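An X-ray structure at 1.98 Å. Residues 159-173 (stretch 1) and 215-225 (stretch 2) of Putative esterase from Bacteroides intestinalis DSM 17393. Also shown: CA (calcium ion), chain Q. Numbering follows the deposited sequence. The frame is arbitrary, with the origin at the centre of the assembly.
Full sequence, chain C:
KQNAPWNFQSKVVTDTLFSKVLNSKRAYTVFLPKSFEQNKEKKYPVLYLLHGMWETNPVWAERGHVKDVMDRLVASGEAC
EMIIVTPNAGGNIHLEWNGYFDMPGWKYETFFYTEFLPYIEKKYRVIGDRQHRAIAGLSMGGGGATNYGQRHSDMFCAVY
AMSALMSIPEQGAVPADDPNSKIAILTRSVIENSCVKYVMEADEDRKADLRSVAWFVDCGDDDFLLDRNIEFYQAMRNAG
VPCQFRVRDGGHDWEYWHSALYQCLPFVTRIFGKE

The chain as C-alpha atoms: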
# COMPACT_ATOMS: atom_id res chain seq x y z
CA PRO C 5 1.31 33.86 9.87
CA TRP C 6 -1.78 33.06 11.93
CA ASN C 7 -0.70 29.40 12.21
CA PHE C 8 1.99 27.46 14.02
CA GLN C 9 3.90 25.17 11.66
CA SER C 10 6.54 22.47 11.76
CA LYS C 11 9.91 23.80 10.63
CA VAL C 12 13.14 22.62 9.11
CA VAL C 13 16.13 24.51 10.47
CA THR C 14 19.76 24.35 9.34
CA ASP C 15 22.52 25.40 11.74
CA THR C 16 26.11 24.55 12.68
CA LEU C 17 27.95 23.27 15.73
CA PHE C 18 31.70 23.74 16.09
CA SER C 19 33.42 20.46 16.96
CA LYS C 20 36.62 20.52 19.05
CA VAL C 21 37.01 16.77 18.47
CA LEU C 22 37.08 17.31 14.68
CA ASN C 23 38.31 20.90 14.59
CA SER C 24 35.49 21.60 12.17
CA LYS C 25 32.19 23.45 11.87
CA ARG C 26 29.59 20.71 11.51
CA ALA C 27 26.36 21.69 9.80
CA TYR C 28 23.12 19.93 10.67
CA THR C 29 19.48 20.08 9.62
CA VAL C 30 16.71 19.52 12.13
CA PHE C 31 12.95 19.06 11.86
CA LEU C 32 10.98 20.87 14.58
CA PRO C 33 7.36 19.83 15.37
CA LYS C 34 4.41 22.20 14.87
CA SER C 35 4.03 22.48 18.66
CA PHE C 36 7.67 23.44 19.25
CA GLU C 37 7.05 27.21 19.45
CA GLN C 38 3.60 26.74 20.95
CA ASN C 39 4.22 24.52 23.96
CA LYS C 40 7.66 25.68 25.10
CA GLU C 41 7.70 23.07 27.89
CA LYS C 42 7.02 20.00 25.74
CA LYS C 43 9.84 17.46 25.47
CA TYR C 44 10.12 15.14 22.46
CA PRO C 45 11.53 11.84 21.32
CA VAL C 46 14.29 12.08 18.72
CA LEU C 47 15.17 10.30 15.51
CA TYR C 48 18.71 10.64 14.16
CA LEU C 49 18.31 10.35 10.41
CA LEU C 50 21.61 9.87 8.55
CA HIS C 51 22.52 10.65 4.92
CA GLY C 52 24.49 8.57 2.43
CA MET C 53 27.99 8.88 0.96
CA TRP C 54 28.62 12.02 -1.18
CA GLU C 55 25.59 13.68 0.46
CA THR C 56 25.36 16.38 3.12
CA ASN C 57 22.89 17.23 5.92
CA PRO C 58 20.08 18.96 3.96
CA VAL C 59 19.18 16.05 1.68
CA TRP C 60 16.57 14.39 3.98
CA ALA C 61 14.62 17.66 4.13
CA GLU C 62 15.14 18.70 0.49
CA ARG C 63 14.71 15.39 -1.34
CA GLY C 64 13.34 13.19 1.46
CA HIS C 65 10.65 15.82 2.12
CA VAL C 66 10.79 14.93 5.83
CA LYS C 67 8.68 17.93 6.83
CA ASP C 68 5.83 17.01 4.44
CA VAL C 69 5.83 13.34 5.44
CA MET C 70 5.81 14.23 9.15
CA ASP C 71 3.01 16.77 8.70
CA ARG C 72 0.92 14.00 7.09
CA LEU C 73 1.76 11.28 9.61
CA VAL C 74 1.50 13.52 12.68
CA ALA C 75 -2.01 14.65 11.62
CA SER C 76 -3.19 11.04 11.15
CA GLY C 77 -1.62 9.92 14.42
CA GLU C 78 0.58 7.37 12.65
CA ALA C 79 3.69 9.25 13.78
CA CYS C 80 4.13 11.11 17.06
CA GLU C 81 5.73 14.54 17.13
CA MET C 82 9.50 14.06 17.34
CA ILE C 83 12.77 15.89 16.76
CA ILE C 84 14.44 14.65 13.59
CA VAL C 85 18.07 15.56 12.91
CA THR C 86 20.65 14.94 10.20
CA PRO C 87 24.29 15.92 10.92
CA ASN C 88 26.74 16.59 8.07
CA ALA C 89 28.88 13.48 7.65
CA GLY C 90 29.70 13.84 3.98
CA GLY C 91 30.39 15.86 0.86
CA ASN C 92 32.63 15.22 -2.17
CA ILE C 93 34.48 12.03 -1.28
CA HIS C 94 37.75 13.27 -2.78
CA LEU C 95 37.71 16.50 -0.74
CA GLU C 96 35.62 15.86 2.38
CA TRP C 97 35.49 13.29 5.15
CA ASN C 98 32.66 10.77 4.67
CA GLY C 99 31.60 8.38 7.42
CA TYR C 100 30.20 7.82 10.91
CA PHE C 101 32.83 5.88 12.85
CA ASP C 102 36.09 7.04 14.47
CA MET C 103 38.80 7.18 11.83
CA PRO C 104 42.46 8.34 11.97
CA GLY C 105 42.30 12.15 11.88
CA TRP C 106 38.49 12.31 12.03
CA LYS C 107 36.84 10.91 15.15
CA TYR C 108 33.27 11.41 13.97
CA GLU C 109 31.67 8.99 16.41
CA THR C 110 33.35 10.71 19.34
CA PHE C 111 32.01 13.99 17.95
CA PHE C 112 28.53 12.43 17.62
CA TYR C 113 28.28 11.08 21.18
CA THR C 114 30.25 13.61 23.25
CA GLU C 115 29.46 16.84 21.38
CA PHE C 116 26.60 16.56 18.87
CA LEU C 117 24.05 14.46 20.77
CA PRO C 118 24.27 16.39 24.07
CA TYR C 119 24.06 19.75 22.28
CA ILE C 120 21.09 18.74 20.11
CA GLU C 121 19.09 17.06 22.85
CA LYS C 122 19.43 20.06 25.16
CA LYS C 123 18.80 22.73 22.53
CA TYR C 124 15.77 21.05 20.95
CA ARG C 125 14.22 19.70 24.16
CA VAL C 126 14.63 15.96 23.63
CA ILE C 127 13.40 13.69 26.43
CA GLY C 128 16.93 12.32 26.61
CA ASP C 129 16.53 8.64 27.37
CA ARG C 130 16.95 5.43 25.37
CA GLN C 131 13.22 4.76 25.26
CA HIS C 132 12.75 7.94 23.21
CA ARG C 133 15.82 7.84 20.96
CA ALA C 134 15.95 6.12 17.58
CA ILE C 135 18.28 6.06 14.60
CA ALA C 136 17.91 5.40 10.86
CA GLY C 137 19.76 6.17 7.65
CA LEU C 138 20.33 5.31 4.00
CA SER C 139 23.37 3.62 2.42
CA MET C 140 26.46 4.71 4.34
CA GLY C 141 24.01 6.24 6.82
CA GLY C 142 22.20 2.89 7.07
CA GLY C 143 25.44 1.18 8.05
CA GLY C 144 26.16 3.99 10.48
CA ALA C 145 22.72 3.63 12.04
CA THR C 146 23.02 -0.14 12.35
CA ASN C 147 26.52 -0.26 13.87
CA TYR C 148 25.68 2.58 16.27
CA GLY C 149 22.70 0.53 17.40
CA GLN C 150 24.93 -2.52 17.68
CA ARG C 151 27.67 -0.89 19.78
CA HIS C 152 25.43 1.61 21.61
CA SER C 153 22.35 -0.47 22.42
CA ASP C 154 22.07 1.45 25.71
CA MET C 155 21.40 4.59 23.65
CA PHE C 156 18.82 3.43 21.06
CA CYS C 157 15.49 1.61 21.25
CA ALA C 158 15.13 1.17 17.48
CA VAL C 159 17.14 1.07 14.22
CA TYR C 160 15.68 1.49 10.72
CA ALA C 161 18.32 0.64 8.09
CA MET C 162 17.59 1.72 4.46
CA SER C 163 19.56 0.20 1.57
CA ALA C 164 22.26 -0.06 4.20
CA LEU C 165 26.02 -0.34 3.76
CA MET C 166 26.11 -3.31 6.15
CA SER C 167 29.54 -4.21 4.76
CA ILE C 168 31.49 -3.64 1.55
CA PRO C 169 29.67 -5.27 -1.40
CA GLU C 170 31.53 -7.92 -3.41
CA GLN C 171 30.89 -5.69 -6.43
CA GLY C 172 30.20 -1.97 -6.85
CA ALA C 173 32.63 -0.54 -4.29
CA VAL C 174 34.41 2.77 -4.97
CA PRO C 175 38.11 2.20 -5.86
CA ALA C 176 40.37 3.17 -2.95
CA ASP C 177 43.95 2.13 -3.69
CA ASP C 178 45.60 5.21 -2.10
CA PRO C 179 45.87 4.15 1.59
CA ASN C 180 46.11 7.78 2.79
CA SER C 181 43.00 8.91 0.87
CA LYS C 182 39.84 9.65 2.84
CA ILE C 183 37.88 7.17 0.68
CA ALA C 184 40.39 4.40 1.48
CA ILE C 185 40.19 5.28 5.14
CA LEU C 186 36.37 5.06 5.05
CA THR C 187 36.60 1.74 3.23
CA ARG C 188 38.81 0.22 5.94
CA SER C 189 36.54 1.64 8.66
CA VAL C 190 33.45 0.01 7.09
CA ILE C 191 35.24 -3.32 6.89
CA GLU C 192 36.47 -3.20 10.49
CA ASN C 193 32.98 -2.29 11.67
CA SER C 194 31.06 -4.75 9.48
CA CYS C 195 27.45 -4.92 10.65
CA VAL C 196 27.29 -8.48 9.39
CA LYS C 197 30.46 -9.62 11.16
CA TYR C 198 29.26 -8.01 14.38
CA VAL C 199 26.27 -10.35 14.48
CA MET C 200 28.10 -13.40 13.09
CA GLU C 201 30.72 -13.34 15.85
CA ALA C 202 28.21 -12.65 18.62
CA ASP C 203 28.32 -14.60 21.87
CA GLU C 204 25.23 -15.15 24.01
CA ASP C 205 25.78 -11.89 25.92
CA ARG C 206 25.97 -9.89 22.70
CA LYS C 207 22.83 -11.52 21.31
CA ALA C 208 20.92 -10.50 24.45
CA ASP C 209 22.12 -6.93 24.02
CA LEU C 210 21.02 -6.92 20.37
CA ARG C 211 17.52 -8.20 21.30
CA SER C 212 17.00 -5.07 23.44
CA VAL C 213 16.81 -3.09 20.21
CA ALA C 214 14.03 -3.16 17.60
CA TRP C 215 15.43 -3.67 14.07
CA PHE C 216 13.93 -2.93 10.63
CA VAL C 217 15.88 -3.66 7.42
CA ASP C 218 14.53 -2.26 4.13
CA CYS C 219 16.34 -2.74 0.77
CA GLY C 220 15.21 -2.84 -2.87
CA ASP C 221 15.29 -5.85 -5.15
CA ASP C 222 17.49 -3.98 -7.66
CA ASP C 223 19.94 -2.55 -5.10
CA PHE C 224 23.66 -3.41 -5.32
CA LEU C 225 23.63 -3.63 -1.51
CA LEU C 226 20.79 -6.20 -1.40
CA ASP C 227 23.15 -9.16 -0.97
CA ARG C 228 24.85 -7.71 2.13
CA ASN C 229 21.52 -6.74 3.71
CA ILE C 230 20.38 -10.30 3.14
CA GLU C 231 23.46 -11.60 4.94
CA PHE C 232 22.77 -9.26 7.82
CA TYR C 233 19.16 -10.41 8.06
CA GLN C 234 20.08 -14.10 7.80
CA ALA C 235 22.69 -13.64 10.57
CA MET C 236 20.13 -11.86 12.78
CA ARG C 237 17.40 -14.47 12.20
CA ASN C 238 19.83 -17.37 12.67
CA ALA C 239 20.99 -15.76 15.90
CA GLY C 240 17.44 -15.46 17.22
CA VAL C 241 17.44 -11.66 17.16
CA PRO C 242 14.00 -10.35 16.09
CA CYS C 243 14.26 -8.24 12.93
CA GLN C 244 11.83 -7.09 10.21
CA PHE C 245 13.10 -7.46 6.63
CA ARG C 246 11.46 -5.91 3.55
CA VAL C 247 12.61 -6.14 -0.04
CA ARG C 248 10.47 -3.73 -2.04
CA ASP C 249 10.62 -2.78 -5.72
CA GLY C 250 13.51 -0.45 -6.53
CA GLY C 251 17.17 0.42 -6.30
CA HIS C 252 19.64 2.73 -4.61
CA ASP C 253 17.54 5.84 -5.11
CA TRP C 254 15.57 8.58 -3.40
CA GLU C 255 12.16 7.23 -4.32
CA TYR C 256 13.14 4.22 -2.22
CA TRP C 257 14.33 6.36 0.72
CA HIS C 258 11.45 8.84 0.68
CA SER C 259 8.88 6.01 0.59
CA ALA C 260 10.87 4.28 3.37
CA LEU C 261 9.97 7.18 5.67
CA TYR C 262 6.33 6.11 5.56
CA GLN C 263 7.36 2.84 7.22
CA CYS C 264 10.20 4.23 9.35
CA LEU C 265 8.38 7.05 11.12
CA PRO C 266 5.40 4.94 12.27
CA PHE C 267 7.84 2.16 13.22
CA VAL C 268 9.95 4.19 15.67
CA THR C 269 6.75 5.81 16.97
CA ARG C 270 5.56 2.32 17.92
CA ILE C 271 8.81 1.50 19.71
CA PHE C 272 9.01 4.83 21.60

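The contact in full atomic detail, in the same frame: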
# COMPACT_ATOMS: atom_id res chain seq x y z
N VAL C 159 16.33 0.77 15.40
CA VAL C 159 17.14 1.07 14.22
C VAL C 159 16.36 0.76 12.94
O VAL C 159 15.83 -0.34 12.79
CB VAL C 159 18.45 0.26 14.21
CG1 VAL C 159 19.25 0.53 12.92
CG2 VAL C 159 19.31 0.58 15.45
N TYR C 160 16.29 1.72 12.02
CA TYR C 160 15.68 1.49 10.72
C TYR C 160 16.76 1.70 9.65
O TYR C 160 17.15 2.83 9.39
CB TYR C 160 14.50 2.43 10.47
CG TYR C 160 13.65 2.05 9.28
CD1 TYR C 160 14.08 2.28 7.98
CD2 TYR C 160 12.39 1.48 9.46
CE1 TYR C 160 13.29 1.92 6.87
CE2 TYR C 160 11.59 1.12 8.38
CZ TYR C 160 12.04 1.34 7.09
OH TYR C 160 11.24 0.99 6.03
N ALA C 161 17.21 0.62 9.04
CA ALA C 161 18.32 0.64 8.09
C ALA C 161 17.83 0.60 6.64
O ALA C 161 17.27 -0.42 6.23
CB ALA C 161 19.23 -0.54 8.37
N MET C 162 18.04 1.67 5.86
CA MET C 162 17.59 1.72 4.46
C MET C 162 18.72 1.48 3.48
O MET C 162 19.70 2.23 3.52
CB MET C 162 16.97 3.08 4.12
CG MET C 162 15.97 3.64 5.11
SD MET C 162 15.68 5.37 4.70
CE MET C 162 14.57 5.80 6.04
N SER C 163 18.57 0.48 2.61
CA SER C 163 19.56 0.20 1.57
C SER C 163 20.97 0.26 2.15
O SER C 163 21.86 0.91 1.59
CB SER C 163 19.43 1.20 0.43
OG SER C 163 18.07 1.42 0.07
N ALA C 164 21.16 -0.39 3.30
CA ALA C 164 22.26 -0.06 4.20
C ALA C 164 23.60 -0.60 3.73
O ALA C 164 23.67 -1.67 3.14
CB ALA C 164 21.98 -0.57 5.61
N LEU C 165 24.66 0.15 3.99
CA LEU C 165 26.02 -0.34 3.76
C LEU C 165 26.43 -1.20 4.96
O LEU C 165 27.17 -0.75 5.82
CB LEU C 165 26.99 0.82 3.56
CG LEU C 165 28.45 0.51 3.22
CD1 LEU C 165 28.55 -0.08 1.80
CD2 LEU C 165 29.30 1.78 3.34
N MET C 166 25.89 -2.42 5.02
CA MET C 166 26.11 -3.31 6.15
C MET C 166 27.56 -3.79 6.16
O MET C 166 28.12 -4.10 7.21
CB MET C 166 25.16 -4.50 6.09
CG MET C 166 23.68 -4.15 6.28
SD MET C 166 23.39 -3.20 7.79
CE MET C 166 21.59 -3.43 7.99
N SER C 167 28.12 -3.90 4.97
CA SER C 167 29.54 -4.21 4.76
C SER C 167 29.84 -3.87 3.32
O SER C 167 28.93 -3.59 2.55
CB SER C 167 29.85 -5.68 5.06
OG SER C 167 29.14 -6.56 4.20
N ILE C 168 31.12 -3.90 2.94
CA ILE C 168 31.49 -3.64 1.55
C ILE C 168 30.95 -4.71 0.63
O ILE C 168 31.19 -5.90 0.86
CB ILE C 168 33.03 -3.57 1.37
CG1 ILE C 168 33.63 -2.56 2.35
CG2 ILE C 168 33.37 -3.23 -0.07
CD1 ILE C 168 33.20 -1.13 2.09
N PRO C 169 30.23 -4.31 -0.43
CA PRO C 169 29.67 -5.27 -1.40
C PRO C 169 30.77 -5.97 -2.18
O PRO C 169 31.84 -5.39 -2.37
CB PRO C 169 28.83 -4.38 -2.33
CG PRO C 169 29.44 -3.02 -2.22
CD PRO C 169 29.95 -2.91 -0.80
N GLU C 170 30.54 -7.21 -2.61
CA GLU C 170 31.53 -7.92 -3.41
C GLU C 170 31.77 -7.22 -4.75
O GLU C 170 32.85 -7.32 -5.34
CB GLU C 170 31.10 -9.37 -3.64
CG GLU C 170 30.73 -10.09 -2.35
CD GLU C 170 30.86 -11.60 -2.45
OE1 GLU C 170 31.44 -12.08 -3.45
OE2 GLU C 170 30.38 -12.30 -1.53
N GLN C 171 30.76 -6.49 -5.22
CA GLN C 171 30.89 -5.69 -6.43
C GLN C 171 30.20 -4.33 -6.28
O GLN C 171 29.17 -4.22 -5.63
CB GLN C 171 30.30 -6.43 -7.63
CG GLN C 171 30.44 -5.68 -8.95
CD GLN C 171 29.78 -6.39 -10.11
OE1 GLN C 171 29.15 -7.43 -9.94
NE2 GLN C 171 29.92 -5.82 -11.31
N GLY C 172 30.80 -3.29 -6.87
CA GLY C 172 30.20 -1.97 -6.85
C GLY C 172 30.89 -0.96 -5.94
O GLY C 172 30.48 0.20 -5.87
N ALA C 173 31.93 -1.40 -5.24
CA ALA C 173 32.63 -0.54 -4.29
C ALA C 173 33.48 0.51 -5.01
O ALA C 173 34.04 0.25 -6.08
CB ALA C 173 33.51 -1.38 -3.37
N TRP C 215 14.73 -3.81 15.35
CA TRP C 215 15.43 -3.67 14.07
C TRP C 215 14.50 -3.77 12.86
O TRP C 215 13.63 -4.64 12.81
CB TRP C 215 16.52 -4.73 13.94
CG TRP C 215 17.45 -4.82 15.11
CD1 TRP C 215 17.26 -5.55 16.25
CD2 TRP C 215 18.74 -4.19 15.25
NE1 TRP C 215 18.34 -5.41 17.09
CE2 TRP C 215 19.26 -4.57 16.50
CE3 TRP C 215 19.49 -3.33 14.44
CZ2 TRP C 215 20.50 -4.13 16.98
CZ3 TRP C 215 20.74 -2.89 14.91
CH2 TRP C 215 21.22 -3.28 16.17
N PHE C 216 14.70 -2.90 11.88
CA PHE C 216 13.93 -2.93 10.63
C PHE C 216 14.91 -2.74 9.47
O PHE C 216 15.61 -1.73 9.42
CB PHE C 216 12.86 -1.84 10.64
CG PHE C 216 11.69 -2.08 9.71
CD1 PHE C 216 11.87 -2.15 8.33
CD2 PHE C 216 10.40 -2.21 10.22
CE1 PHE C 216 10.79 -2.35 7.47
CE2 PHE C 216 9.31 -2.42 9.38
CZ PHE C 216 9.50 -2.50 7.99
N VAL C 217 14.99 -3.72 8.58
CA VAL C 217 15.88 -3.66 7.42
C VAL C 217 15.07 -3.60 6.12
O VAL C 217 14.22 -4.46 5.86
CB VAL C 217 16.83 -4.86 7.41
CG1 VAL C 217 17.68 -4.87 6.14
CG2 VAL C 217 17.70 -4.83 8.68
N ASP C 218 15.35 -2.58 5.31
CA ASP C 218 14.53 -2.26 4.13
C ASP C 218 15.43 -1.98 2.93
O ASP C 218 16.15 -0.98 2.95
CB ASP C 218 13.66 -1.04 4.46
CG ASP C 218 12.68 -0.67 3.37
OD1 ASP C 218 12.45 -1.45 2.43
OD2 ASP C 218 12.12 0.45 3.49
N CYS C 219 15.40 -2.84 1.91
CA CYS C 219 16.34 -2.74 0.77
C CYS C 219 15.73 -3.29 -0.52
O CYS C 219 15.12 -4.36 -0.52
CB CYS C 219 17.64 -3.49 1.08
SG CYS C 219 18.96 -3.31 -0.18
N GLY C 220 15.90 -2.55 -1.62
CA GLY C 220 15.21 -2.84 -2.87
C GLY C 220 15.73 -4.04 -3.63
O GLY C 220 16.91 -4.38 -3.52
N ASP C 221 14.88 -4.65 -4.44
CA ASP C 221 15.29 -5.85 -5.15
C ASP C 221 16.38 -5.56 -6.20
O ASP C 221 17.13 -6.46 -6.57
CB ASP C 221 14.08 -6.58 -5.78
CG ASP C 221 13.41 -5.81 -6.92
OD1 ASP C 221 13.52 -4.57 -7.01
OD2 ASP C 221 12.71 -6.48 -7.73
N ASP C 222 16.49 -4.32 -6.65
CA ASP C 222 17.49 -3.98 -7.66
C ASP C 222 18.70 -3.23 -7.09
O ASP C 222 19.50 -2.68 -7.84
CB ASP C 222 16.85 -3.14 -8.78
CG ASP C 222 15.65 -3.82 -9.40
OD1 ASP C 222 15.74 -5.01 -9.77
OD2 ASP C 222 14.59 -3.15 -9.50
N ASP C 223 18.85 -3.24 -5.77
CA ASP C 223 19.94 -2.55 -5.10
C ASP C 223 21.24 -3.37 -5.07
O ASP C 223 21.21 -4.56 -4.77
CB ASP C 223 19.53 -2.21 -3.66
CG ASP C 223 20.35 -1.10 -3.07
OD1 ASP C 223 21.57 -1.29 -2.88
OD2 ASP C 223 19.77 -0.03 -2.78
N PHE C 224 22.37 -2.72 -5.36
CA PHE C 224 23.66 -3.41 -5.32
C PHE C 224 24.05 -3.81 -3.90
O PHE C 224 24.91 -4.66 -3.71
CB PHE C 224 24.76 -2.55 -5.97
CG PHE C 224 25.29 -1.44 -5.10
CD1 PHE C 224 24.45 -0.43 -4.64
CD2 PHE C 224 26.63 -1.38 -4.76
CE1 PHE C 224 24.94 0.60 -3.85
CE2 PHE C 224 27.13 -0.35 -3.97
CZ PHE C 224 26.27 0.64 -3.51
N LEU C 225 23.38 -3.24 -2.89
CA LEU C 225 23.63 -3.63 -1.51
C LEU C 225 22.64 -4.68 -0.97
O LEU C 225 22.67 -5.00 0.21
CB LEU C 225 23.64 -2.40 -0.60
CG LEU C 225 24.91 -1.55 -0.67
CD1 LEU C 225 24.76 -0.22 0.08
CD2 LEU C 225 26.07 -2.34 -0.09
CA CA Q . 12.44 -4.59 -9.26
O HOH W 1 17.22 -0.05 -2.13
O HOH W 2 13.76 -6.40 -10.65
O HOH W 3 12.19 -3.20 -11.37

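Neighbouring parallel strands often share a division of roles: the backbone sets the register, and the side chains and the loops that follow give the contact its particular character. The putative esterase from Bacteroides intestinalis offers a compact example. Strands 159-162 and 215-218 run parallel, their axes 10° apart and 4.9 Å at closest approach, with Val159 beside Trp215 and Met162 beside Asp218. As is usual in parallel pairing, each strand alternately gives and receives. Phe216 N donates to Val159 O (2.9 Å), Ala161 N to Phe216 O (2.9 Å), and Asp218 N to Ala161 O (3.0 Å). The ladder continues one residue past the first strand, where Ser163 N donates to Asp218 O at 2.8 Å and a nearly straight 172°.

Tyr160, one of the residues most covered by its partner stretch, shows what register does for side chains. It lies beside Phe216 on the same face of the sheet, and both adopt chi1 t, so their rings extend together into an offset stack, centroids 4.6 Å apart and planes at 18°. Tyr160 CE2 sits over one face of the Phe216 ring, 3.3 Å from Phe216 CD1. The tyrosine reaches further along the same face: Tyr160 OH donates to Asp218 OD2 at 2.7 Å, a short bond to a carboxylate that lies at the ring edge, near its plane. One side chain thus joins an aromatic neighbour and a buried acid. On the other face, Val159 CB packs 3.7 Å from Trp215 CE3.

Beyond the strands, Leu225 takes over, with the largest covered area of all. Its side chain points toward the first stretch, where the loop curves round it: Leu225 CD1 lies 3.5 Å from Ser163 O, and Leu225 CD2 is 3.9 Å from Leu165 CD1 and 4.0 Å from Pro169 CD. Leu225 N donates to Asp223 OD1 (2.7 Å), fastening the residue just before a helix begins. Phe224 extends this apolar patch, with Phe224 CE2 3.9 Å from Pro169 CG. Gly172 leaves room for that ring; a beta carbon there would fall 2.8 Å from Phe224 CD2.

Ser163 links the two regions. Water 1 accepts from Ser163 OG (2.8 Å) and Gly220 N (2.9 Å) and donates to Asp223 OD2 (2.6 Å), bridging the stretches beside a type I turn, Gly220 to Asp223. Calcium binds that turn away from the interface, with Asp221 OD1 and OD2 at 2.5 and 2.4 Å from the CA ion and Asp222 OD2 at 2.6 Å.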